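Local coordinates for protein export chaperone SatS (Mycobacterium tuberculosis H37Rv, PDB 6DNM) that serves as a chaperone for the SecA2 protein export pathway, probably by helping its substrate proteins on their way to export, at residues I18-I23 against Y31-Y36; I42-N47 against H69-L74; I50-S55 against S185-E190. One frame throughout, in Å; residues are numbered along the deposited sequence.

Contact 1. Residues I18-I23 against Y31-Y36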
loop_
_atom_site.group_PDB
_atom_site.type_symbol
_atom_site.label_atom_id
_atom_site.label_comp_id
_atom_site.label_asym_id
_atom_site.label_seq_id
_atom_site.Cartn_x
_atom_site.Cartn_y
_atom_site.Cartn_z
ATOM N N ILE A 18 9.110 11.335 -1.159
ATOM C CA ILE A 18 8.298 10.311 -1.800
ATOM C C ILE A 18 8.925 8.971 -1.441
ATOM O O ILE A 18 10.150 8.830 -1.490
ATOM C CB ILE A 18 8.260 10.530 -3.330
ATOM C CG1 ILE A 18 7.574 11.869 -3.660
ATOM C CG2 ILE A 18 7.577 9.374 -4.042
ATOM C CD1 ILE A 18 7.789 12.379 -5.086
ATOM N N ASP A 19 8.090 7.995 -1.052
ATOM C CA ASP A 19 8.582 6.711 -0.574
ATOM C C ASP A 19 8.363 5.630 -1.615
ATOM O O ASP A 19 7.219 5.410 -2.041
ATOM C CB ASP A 19 7.829 6.273 0.695
ATOM C CG ASP A 19 8.172 7.090 1.918
ATOM O OD1 ASP A 19 9.290 7.633 2.012
ATOM O OD2 ASP A 19 7.297 7.161 2.803
ATOM N N PRO A 20 9.395 4.872 -1.968
ATOM C CA PRO A 20 9.156 3.573 -2.610
ATOM C C PRO A 20 8.518 2.624 -1.612
ATOM O O PRO A 20 8.873 2.604 -0.432
ATOM C CB PRO A 20 10.568 3.097 -2.983
ATOM C CG PRO A 20 11.438 4.354 -2.929
ATOM C CD PRO A 20 10.827 5.178 -1.831
ATOM N N ILE A 21 7.537 1.857 -2.083
ATOM C CA ILE A 21 6.863 0.887 -1.229
ATOM C C ILE A 21 6.848 -0.472 -1.915
ATOM O O ILE A 21 6.946 -0.576 -3.139
ATOM C CB ILE A 21 5.432 1.313 -0.810
ATOM C CG1 ILE A 21 4.475 1.261 -1.998
ATOM C CG2 ILE A 21 5.438 2.698 -0.151
ATOM C CD1 ILE A 21 3.009 1.476 -1.595
ATOM N N GLN A 22 6.721 -1.526 -1.100
ATOM C CA GLN A 22 6.624 -2.898 -1.578
ATOM C C GLN A 22 5.289 -3.471 -1.130
ATOM O O GLN A 22 4.933 -3.364 0.048
ATOM C CB GLN A 22 7.741 -3.740 -0.964
ATOM C CG GLN A 22 7.782 -5.194 -1.427
ATOM C CD GLN A 22 8.709 -6.028 -0.574
ATOM O OE1 GLN A 22 8.509 -6.140 0.636
ATOM N NE2 GLN A 22 9.743 -6.596 -1.191
ATOM N N ILE A 23 4.552 -4.085 -2.055
ATOM C CA ILE A 23 3.264 -4.697 -1.745
ATOM C C ILE A 23 3.364 -6.169 -2.099
ATOM O O ILE A 23 3.579 -6.512 -3.264
ATOM C CB ILE A 23 2.105 -4.047 -2.520
ATOM C CG1 ILE A 23 2.011 -2.539 -2.237
ATOM C CG2 ILE A 23 0.791 -4.764 -2.193
ATOM C CD1 ILE A 23 1.074 -1.785 -3.190
ATOM N N TYR A 31 6.106 -3.062 -6.666
ATOM C CA TYR A 31 6.760 -1.835 -6.235
ATOM C C TYR A 31 6.034 -0.644 -6.839
ATOM O O TYR A 31 5.566 -0.703 -7.981
ATOM C CB TYR A 31 8.238 -1.819 -6.668
ATOM C CG TYR A 31 8.979 -2.943 -5.995
ATOM C CD1 TYR A 31 9.550 -2.769 -4.737
ATOM C CD2 TYR A 31 9.038 -4.215 -6.581
ATOM C CE1 TYR A 31 10.195 -3.809 -4.098
ATOM C CE2 TYR A 31 9.667 -5.268 -5.939
ATOM C CZ TYR A 31 10.252 -5.055 -4.705
ATOM O OH TYR A 31 10.869 -6.098 -4.066
ATOM N N THR A 32 5.935 0.433 -6.068
ATOM C CA THR A 32 5.388 1.696 -6.553
ATOM C C THR A 32 5.910 2.804 -5.647
ATOM O O THR A 32 6.753 2.560 -4.774
ATOM C CB THR A 32 3.854 1.652 -6.673
ATOM O OG1 THR A 32 3.389 2.831 -7.350
ATOM C CG2 THR A 32 3.172 1.564 -5.308
ATOM N N LEU A 33 5.428 4.031 -5.867
ATOM C CA LEU A 33 5.783 5.179 -5.044
ATOM C C LEU A 33 4.536 5.747 -4.384
ATOM O O LEU A 33 3.441 5.723 -4.960
ATOM C CB LEU A 33 6.421 6.310 -5.872
ATOM C CG LEU A 33 7.658 5.958 -6.704
ATOM C CD1 LEU A 33 8.138 7.172 -7.487
ATOM C CD2 LEU A 33 8.782 5.420 -5.823
ATOM N N ARG A 34 4.714 6.281 -3.174
ATOM C CA ARG A 34 3.623 6.911 -2.447
ATOM C C ARG A 34 4.161 8.080 -1.640
ATOM O O ARG A 34 5.251 8.002 -1.067
ATOM C CB ARG A 34 2.974 5.915 -1.486
ATOM C CG ARG A 34 1.758 6.480 -0.731
ATOM C CD ARG A 34 2.071 6.734 0.750
ATOM N NE ARG A 34 2.654 5.533 1.324
ATOM C CZ ARG A 34 3.339 5.436 2.459
ATOM N NH1 ARG A 34 3.815 4.276 2.840
ATOM N NH2 ARG A 34 3.552 6.480 3.229
ATOM N N CYS A 35 3.386 9.161 -1.594
ATOM C CA CYS A 35 3.701 10.301 -0.746
ATOM C C CYS A 35 2.417 10.797 -0.100
ATOM O O CYS A 35 1.325 10.288 -0.365
ATOM C CB CYS A 35 4.358 11.431 -1.540
ATOM S SG CYS A 35 3.254 12.220 -2.711
ATOM N N TYR A 36 2.549 11.805 0.755
ATOM C CA TYR A 36 1.406 12.490 1.338
ATOM C C TYR A 36 1.514 13.973 1.025
ATOM O O TYR A 36 2.582 14.572 1.192
ATOM C CB TYR A 36 1.355 12.278 2.842
ATOM C CG TYR A 36 1.248 10.823 3.214
ATOM C CD1 TYR A 36 0.023 10.153 3.200
ATOM C CD2 TYR A 36 2.376 10.107 3.548
ATOM C CE1 TYR A 36 -0.065 8.799 3.540
ATOM C CE2 TYR A 36 2.299 8.784 3.885
ATOM C CZ TYR A 36 1.087 8.119 3.873
ATOM O OH TYR A 36 1.042 6.775 4.213
#
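Asp19 to Gln22 pair with Tyr31 to Arg34 as the two arms of a beta hairpin, strands 19-24 and 29-37, the antiparallel centre of a mixed four-stranded sheet. Asp19 and Arg34 form a hydrogen-bonded pair, Asp19 N giving to Arg34 O at 2.8 Å and Arg34 N answering to Asp19 O. Ile21 and Thr32 repeat the pattern unevenly: Ile21 N reaches Thr32 O at 2.9 Å, whereas Thr32 N to Ile21 O stretches to 3.3 Å. Between them, the non-hydrogen-bonded pair Pro20 and Leu33 brings CA-H groups against carbonyls, Leu33 CA against Asp19 O and Pro20 CA against Thr32 O, as CA-H...O contacts. The short segments run at 131° to each other, well off strict antiparallel.

Alternation along the hairpin sorts the side chains onto two faces. On that of Ile21 and Thr32, the two side chains lie side by side; Thr32 CG2 meets Ile21 CG1 at 3.6 Å, while OG1, anti to the backbone N (chi1 -171°), bonds to Ser51 O. Here too Asp19 and Arg34 run alongside each other, but Asp19 OD2 and Arg34 NH2 form a long ion pair at most, charges only, and doubtful because the place of NH2 is uncertain. Phe43 of strand 40-43 packs against both Ile21 and Arg34.

The other face carries Pro20, Leu33, Gln22 and Tyr31. Leu33 CD2 comes within 3.7 Å of Pro20 CA, and Trp13 of helix 12-16 touches both residues. Gln22 stretches out beside the Tyr31 ring, CG anti to the backbone N (chi1 -178°), and its NE2 donates to Tyr31 OH at 3.1 Å with the hydroxyl near the amide plane. At the Cys35 end, Ile18 CG2 rests on Leu33 CB at 3.8 Å and CG1 on Cys35 CB.

Contact 2. Residues I42-N47 against H69-L74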
loop_
_atom_site.group_PDB
_atom_site.type_symbol
_atom_site.label_atom_id
_atom_site.label_comp_id
_atom_site.label_asym_id
_atom_site.label_seq_id
_atom_site.Cartn_x
_atom_site.Cartn_y
_atom_site.Cartn_z
ATOM N N ILE A 42 -0.924 10.246 -2.092
ATOM C CA ILE A 42 -0.869 10.255 -3.552
ATOM C C ILE A 42 0.103 9.166 -3.982
ATOM O O ILE A 42 1.242 9.118 -3.501
ATOM C CB ILE A 42 -0.447 11.618 -4.145
ATOM C CG1 ILE A 42 -1.228 12.778 -3.514
ATOM C CG2 ILE A 42 -0.660 11.611 -5.647
ATOM C CD1 ILE A 42 -0.918 14.129 -4.136
ATOM N N PHE A 43 -0.344 8.288 -4.873
ATOM C CA PHE A 43 0.497 7.217 -5.387
ATOM C C PHE A 43 0.947 7.545 -6.804
ATOM O O PHE A 43 0.370 8.389 -7.492
ATOM C CB PHE A 43 -0.267 5.888 -5.430
ATOM C CG PHE A 43 -0.559 5.292 -4.080
ATOM C CD1 PHE A 43 0.239 4.283 -3.563
ATOM C CD2 PHE A 43 -1.673 5.690 -3.354
ATOM C CE1 PHE A 43 -0.047 3.713 -2.341
ATOM C CE2 PHE A 43 -1.964 5.114 -2.125
ATOM C CZ PHE A 43 -1.149 4.126 -1.622
ATOM N N LEU A 44 1.995 6.860 -7.237
ATOM C CA LEU A 44 2.353 6.836 -8.645
ATOM C C LEU A 44 1.212 6.163 -9.394
ATOM O O LEU A 44 1.031 4.947 -9.308
ATOM C CB LEU A 44 3.660 6.067 -8.811
ATOM C CG LEU A 44 4.209 5.963 -10.226
ATOM C CD1 LEU A 44 4.631 7.358 -10.726
ATOM C CD2 LEU A 44 5.385 4.978 -10.268
ATOM N N GLY A 45 0.414 6.951 -10.096
ATOM C CA GLY A 45 -0.788 6.431 -10.714
ATOM C C GLY A 45 -1.588 7.564 -11.309
ATOM O O GLY A 45 -1.167 8.723 -11.306
ATOM N N ARG A 46 -2.762 7.204 -11.821
ATOM C CA ARG A 46 -3.666 8.182 -12.406
ATOM C C ARG A 46 -5.085 7.658 -12.283
ATOM O O ARG A 46 -5.308 6.445 -12.256
ATOM C CB ARG A 46 -3.344 8.434 -13.887
ATOM C CG ARG A 46 -3.386 7.163 -14.733
ATOM C CD ARG A 46 -2.541 7.272 -16.001
ATOM N NE ARG A 46 -2.782 6.156 -16.915
ATOM C CZ ARG A 46 -2.025 5.065 -16.988
ATOM N NH1 ARG A 46 -2.325 4.104 -17.853
ATOM N NH2 ARG A 46 -0.967 4.931 -16.200
ATOM N N ASN A 47 -6.037 8.586 -12.192
ATOM C CA ASN A 47 -7.462 8.248 -12.176
ATOM C C ASN A 47 -7.802 7.230 -11.086
ATOM O O ASN A 47 -8.585 6.299 -11.294
ATOM C CB ASN A 47 -7.941 7.790 -13.556
ATOM C CG ASN A 47 -7.616 8.800 -14.644
ATOM O OD1 ASN A 47 -7.803 9.999 -14.458
ATOM N ND2 ASN A 47 -7.120 8.319 -15.781
ATOM N N HIS A 69 1.295 11.809 -14.641
ATOM C CA HIS A 69 0.594 11.033 -13.634
ATOM C C HIS A 69 0.505 11.890 -12.382
ATOM O O HIS A 69 0.930 13.049 -12.367
ATOM C CB HIS A 69 1.308 9.707 -13.354
ATOM C CG HIS A 69 2.766 9.867 -13.050
ATOM N ND1 HIS A 69 3.224 10.614 -11.986
ATOM C CD2 HIS A 69 3.866 9.393 -13.679
ATOM C CE1 HIS A 69 4.547 10.594 -11.973
ATOM N NE2 HIS A 69 4.961 9.862 -12.992
ATOM N N ASP A 70 -0.012 11.302 -11.307
ATOM C CA ASP A 70 -0.384 12.107 -10.153
ATOM C C ASP A 70 0.800 12.649 -9.367
ATOM O O ASP A 70 0.601 13.544 -8.538
ATOM C CB ASP A 70 -1.347 11.344 -9.247
ATOM C CG ASP A 70 -2.715 11.166 -9.875
ATOM O OD1 ASP A 70 -3.055 11.909 -10.828
ATOM O OD2 ASP A 70 -3.469 10.303 -9.387
ATOM N N LEU A 71 2.015 12.148 -9.598
ATOM C CA LEU A 71 3.191 12.670 -8.916
ATOM C C LEU A 71 4.013 13.621 -9.772
ATOM O O LEU A 71 4.936 14.256 -9.247
ATOM C CB LEU A 71 4.114 11.525 -8.477
ATOM C CG LEU A 71 3.495 10.441 -7.597
ATOM C CD1 LEU A 71 4.553 9.415 -7.228
ATOM C CD2 LEU A 71 2.891 11.007 -6.335
ATOM N N SER A 72 3.717 13.739 -11.068
ATOM C CA SER A 72 4.694 14.319 -11.982
ATOM C C SER A 72 4.813 15.836 -11.876
ATOM O O SER A 72 5.773 16.392 -12.413
ATOM C CB SER A 72 4.388 13.913 -13.423
ATOM O OG SER A 72 3.138 14.430 -13.829
ATOM N N ASP A 73 3.888 16.512 -11.194
ATOM C CA ASP A 73 3.991 17.947 -10.968
ATOM C C ASP A 73 4.403 18.295 -9.545
ATOM O O ASP A 73 4.394 19.476 -9.172
ATOM C CB ASP A 73 2.687 18.639 -11.362
ATOM C CG ASP A 73 2.360 18.433 -12.816
ATOM O OD1 ASP A 73 3.250 18.694 -13.650
ATOM O OD2 ASP A 73 1.233 18.002 -13.128
ATOM N N LEU A 74 4.779 17.301 -8.749
ATOM C CA LEU A 74 5.339 17.596 -7.439
ATOM C C LEU A 74 6.727 18.194 -7.611
ATOM O O LEU A 74 7.452 17.870 -8.556
ATOM C CB LEU A 74 5.399 16.323 -6.598
ATOM C CG LEU A 74 4.020 15.712 -6.316
ATOM C CD1 LEU A 74 4.176 14.418 -5.531
ATOM C CD2 LEU A 74 3.112 16.685 -5.582
HETATM O O HOH W 1 -5.368 11.384 -12.067
#
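Leu44 and His69 meet through a CH-pi contact: Leu44 CD1 sits over the centre of the imidazole, 3.5 Å from the ring centroid and 14° off its normal. Ser72 CB lies against the opposite face, nearer the rim, so the ring is held between two aliphatic groups. Apolar packing continues through Leu71, whose CD1 touches Leu44 CB at 3.8 Å while CD2 meets Ile42 CG2 at 3.7 Å, the Ile42 and Leu71 side chains running antiparallel past one another.

Among the polar links, Asp70 N donates to Gly45 O at 2.8 Å, nearly along the C=O axis. One water bridges Asn47 and Asp70, accepting from Asn47 N and donating to Asp70 OD1 at 2.7 Å; Asp70 OD2 bonds to Tyr133 OH of helix 117-134.

Within 69-74, two type I turns, His69 to Ser72 and Leu71 to Leu74, shape the loop between helices 56-63 and 77-86. His69 O accepts from both Ser72 N and Ser72 OG, and Leu71 N gives to His69 ND1 at 3.1 Å, almost in the ring plane.

Because ND1 accepts the Leu71 N-H and NE2 is hydrogen-bonded to Tyr77 OH, both ring nitrogens are engaged; the ND1 bond is consistent with a ring unprotonated at that nitrogen, and the bonds at both nitrogens, with a group against each face, would limit rotation of the ring.

Contact 3. Residues I50-S55 against S185-E190; sequences ISVFGS and SRLRRE
Ser51 OG donates to Glu190 OE1 at 2.6 Å, meeting the carboxylate on its anti side, 21° out of plane. The same hydroxyl accepts from a water, which also lies doubtfully close, at 2.5 Å, to Arg188 NE. Glu190 OE1 also forms a salt bridge with Arg46, and Arg188 NH2 bonds to Arg46 O, tying the last residues to strand 45-46 as well.

Backbone bonds form a parallel ladder between strands 49-52 and 187-189: Ile50 N to Arg186 O and Arg188 N to Ile50 O, both 2.7 Å, then Val52 N to Arg188 O at 3.0 Å, and a longer Glu190 N to Val52 O at 3.2 Å.

Leu187 CD2 packs on Val52 CG1 at 4.0 Å and on Ile50 CD1, the Ile50 and Leu187 side chains pointing the same way. Glu190 CB lies 3.5 Å from Phe53 CE1, the two side chains crossing at a slant; beyond CG the chain bends (chi2 -82°), which sets CD on the side of Ser51 OG.

The C-terminal strand is thus held as the edge of a three-stranded mixed sheet by main-chain bonds and by a carboxylate gripped by a hydroxyl and a guanidinium, which would favour its charged form.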
loop_
_atom_site.group_PDB
_atom_site.type_symbol
_atom_site.label_atom_id
_atom_site.label_comp_id
_atom_site.label_asym_id
_atom_site.label_seq_id
_atom_site.Cartn_x
_atom_site.Cartn_y
_atom_site.Cartn_z
ATOM N N ILE A 50 -3.352 2.736 -9.006
ATOM C CA ILE A 50 -1.937 2.793 -8.659
ATOM C C ILE A 50 -1.150 1.968 -9.666
ATOM O O ILE A 50 -1.425 0.777 -9.850
ATOM C CB ILE A 50 -1.725 2.233 -7.243
ATOM C CG1 ILE A 50 -2.527 3.044 -6.219
ATOM C CG2 ILE A 50 -0.236 2.143 -6.904
ATOM C CD1 ILE A 50 -2.782 2.300 -4.929
ATOM N N SER A 51 -0.147 2.585 -10.291
ATOM C CA SER A 51 0.746 1.853 -11.184
ATOM C C SER A 51 1.701 0.986 -10.370
ATOM O O SER A 51 2.442 1.496 -9.523
ATOM C CB SER A 51 1.551 2.835 -12.032
ATOM O OG SER A 51 0.728 3.491 -12.978
ATOM N N VAL A 52 1.701 -0.324 -10.638
ATOM C CA VAL A 52 2.579 -1.256 -9.944
ATOM C C VAL A 52 3.532 -1.922 -10.925
ATOM O O VAL A 52 3.213 -2.131 -12.100
ATOM C CB VAL A 52 1.804 -2.309 -9.125
ATOM C CG1 VAL A 52 1.059 -1.623 -7.993
ATOM C CG2 VAL A 52 0.858 -3.119 -10.012
ATOM N N PHE A 53 4.703 -2.294 -10.404
ATOM C CA PHE A 53 5.820 -2.823 -11.180
ATOM C C PHE A 53 6.371 -4.071 -10.505
ATOM O O PHE A 53 6.406 -4.153 -9.276
ATOM C CB PHE A 53 6.911 -1.750 -11.335
ATOM C CG PHE A 53 6.417 -0.525 -12.035
ATOM C CD1 PHE A 53 6.554 -0.396 -13.412
ATOM C CD2 PHE A 53 5.754 0.478 -11.330
ATOM C CE1 PHE A 53 6.049 0.718 -14.069
ATOM C CE2 PHE A 53 5.254 1.594 -11.980
ATOM C CZ PHE A 53 5.406 1.716 -13.345
ATOM N N GLY A 54 6.786 -5.057 -11.310
ATOM C CA GLY A 54 7.234 -6.313 -10.738
ATOM C C GLY A 54 8.651 -6.310 -10.217
ATOM O O GLY A 54 9.094 -7.306 -9.635
ATOM N N SER A 55 9.382 -5.220 -10.416
ATOM C CA SER A 55 10.760 -5.150 -9.967
ATOM C C SER A 55 11.150 -3.695 -9.803
ATOM O O SER A 55 10.539 -2.789 -10.383
ATOM C CB SER A 55 11.715 -5.819 -10.958
ATOM O OG SER A 55 11.745 -5.110 -12.188
ATOM N N SER A 185 -8.351 -4.378 -7.923
ATOM C CA SER A 185 -8.916 -3.550 -8.982
ATOM C C SER A 185 -8.229 -2.192 -9.079
ATOM O O SER A 185 -8.299 -1.551 -10.134
ATOM C CB SER A 185 -10.424 -3.372 -8.770
ATOM O OG SER A 185 -10.713 -2.305 -7.874
ATOM N N ARG A 186 -7.567 -1.745 -8.011
ATOM C CA ARG A 186 -6.905 -0.448 -7.974
ATOM C C ARG A 186 -5.422 -0.519 -8.308
ATOM O O ARG A 186 -4.764 0.526 -8.357
ATOM C CB ARG A 186 -7.085 0.213 -6.599
ATOM C CG ARG A 186 -8.532 0.393 -6.158
ATOM C CD ARG A 186 -9.254 1.419 -7.008
ATOM N NE ARG A 186 -9.844 0.795 -8.185
ATOM C CZ ARG A 186 -10.315 1.472 -9.226
ATOM N NH1 ARG A 186 -10.267 2.797 -9.230
ATOM N NH2 ARG A 186 -10.829 0.824 -10.263
ATOM N N LEU A 187 -4.876 -1.711 -8.534
ATOM C CA LEU A 187 -3.468 -1.880 -8.877
ATOM C C LEU A 187 -3.360 -2.130 -10.375
ATOM O O LEU A 187 -3.670 -3.231 -10.851
ATOM C CB LEU A 187 -2.877 -3.052 -8.096
ATOM C CG LEU A 187 -2.987 -3.006 -6.572
ATOM C CD1 LEU A 187 -2.273 -4.196 -5.934
ATOM C CD2 LEU A 187 -2.459 -1.691 -6.016
ATOM N N ARG A 188 -2.898 -1.114 -11.107
ATOM C CA ARG A 188 -2.768 -1.161 -12.560
ATOM C C ARG A 188 -1.395 -1.729 -12.907
ATOM O O ARG A 188 -0.361 -1.108 -12.631
ATOM C CB ARG A 188 -2.933 0.248 -13.131
ATOM C CG ARG A 188 -2.914 0.327 -14.655
ATOM C CD ARG A 188 -2.545 1.727 -15.164
ATOM N NE ARG A 188 -3.389 2.791 -14.610
ATOM C CZ ARG A 188 -4.577 3.156 -15.091
ATOM N NH1 ARG A 188 -5.096 2.539 -16.146
ATOM N NH2 ARG A 188 -5.252 4.140 -14.510
ATOM N N ARG A 189 -1.376 -2.906 -13.515
ATOM C CA ARG A 189 -0.117 -3.515 -13.914
ATOM C C ARG A 189 0.458 -2.741 -15.092
ATOM O O ARG A 189 -0.181 -2.633 -16.139
ATOM C CB ARG A 189 -0.357 -4.975 -14.295
ATOM C CG ARG A 189 -0.348 -5.939 -13.117
ATOM C CD ARG A 189 -1.588 -5.819 -12.252
ATOM N NE ARG A 189 -1.715 -6.973 -11.369
ATOM C CZ ARG A 189 -2.566 -7.062 -10.353
ATOM N NH1 ARG A 189 -2.583 -8.164 -9.612
ATOM N NH2 ARG A 189 -3.392 -6.058 -10.071
ATOM N N GLU A 190 1.646 -2.171 -14.913
ATOM C CA GLU A 190 2.320 -1.503 -16.020
ATOM C C GLU A 190 3.277 -2.473 -16.700
ATOM O O GLU A 190 3.198 -3.681 -16.483
ATOM C CB GLU A 190 3.070 -0.259 -15.541
ATOM C CG GLU A 190 2.190 0.769 -14.853
ATOM C CD GLU A 190 1.453 1.672 -15.825
ATOM O OE1 GLU A 190 1.137 2.817 -15.446
ATOM O OE2 GLU A 190 1.192 1.248 -16.970
HETATM O O HOH W 2 -2.160 3.938 -12.822
#

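Contact 1 is the buried core of the set, a hairpin near the centre of the chain; contacts 2 and 3 are partly buried and reach the surface. Segment 42-47 joins the two sheets: Ile42 and Leu44 hydrogen-bond back to Cys35 and Leu33 of contact 1, while Leu44 O accepts a hydrogen bond from Ser51 N of contact 3. Contacts 1 and 3 meet directly where Tyr31 N bonds to Phe53 O. Their chemistry differs accordingly. Contacts 1 and 3 rest on strand ladders, antiparallel between chain neighbours and parallel across 130 residues, whereas contact 2 fastens an irregular loop with one direct hydrogen bond, a water and apolar packing.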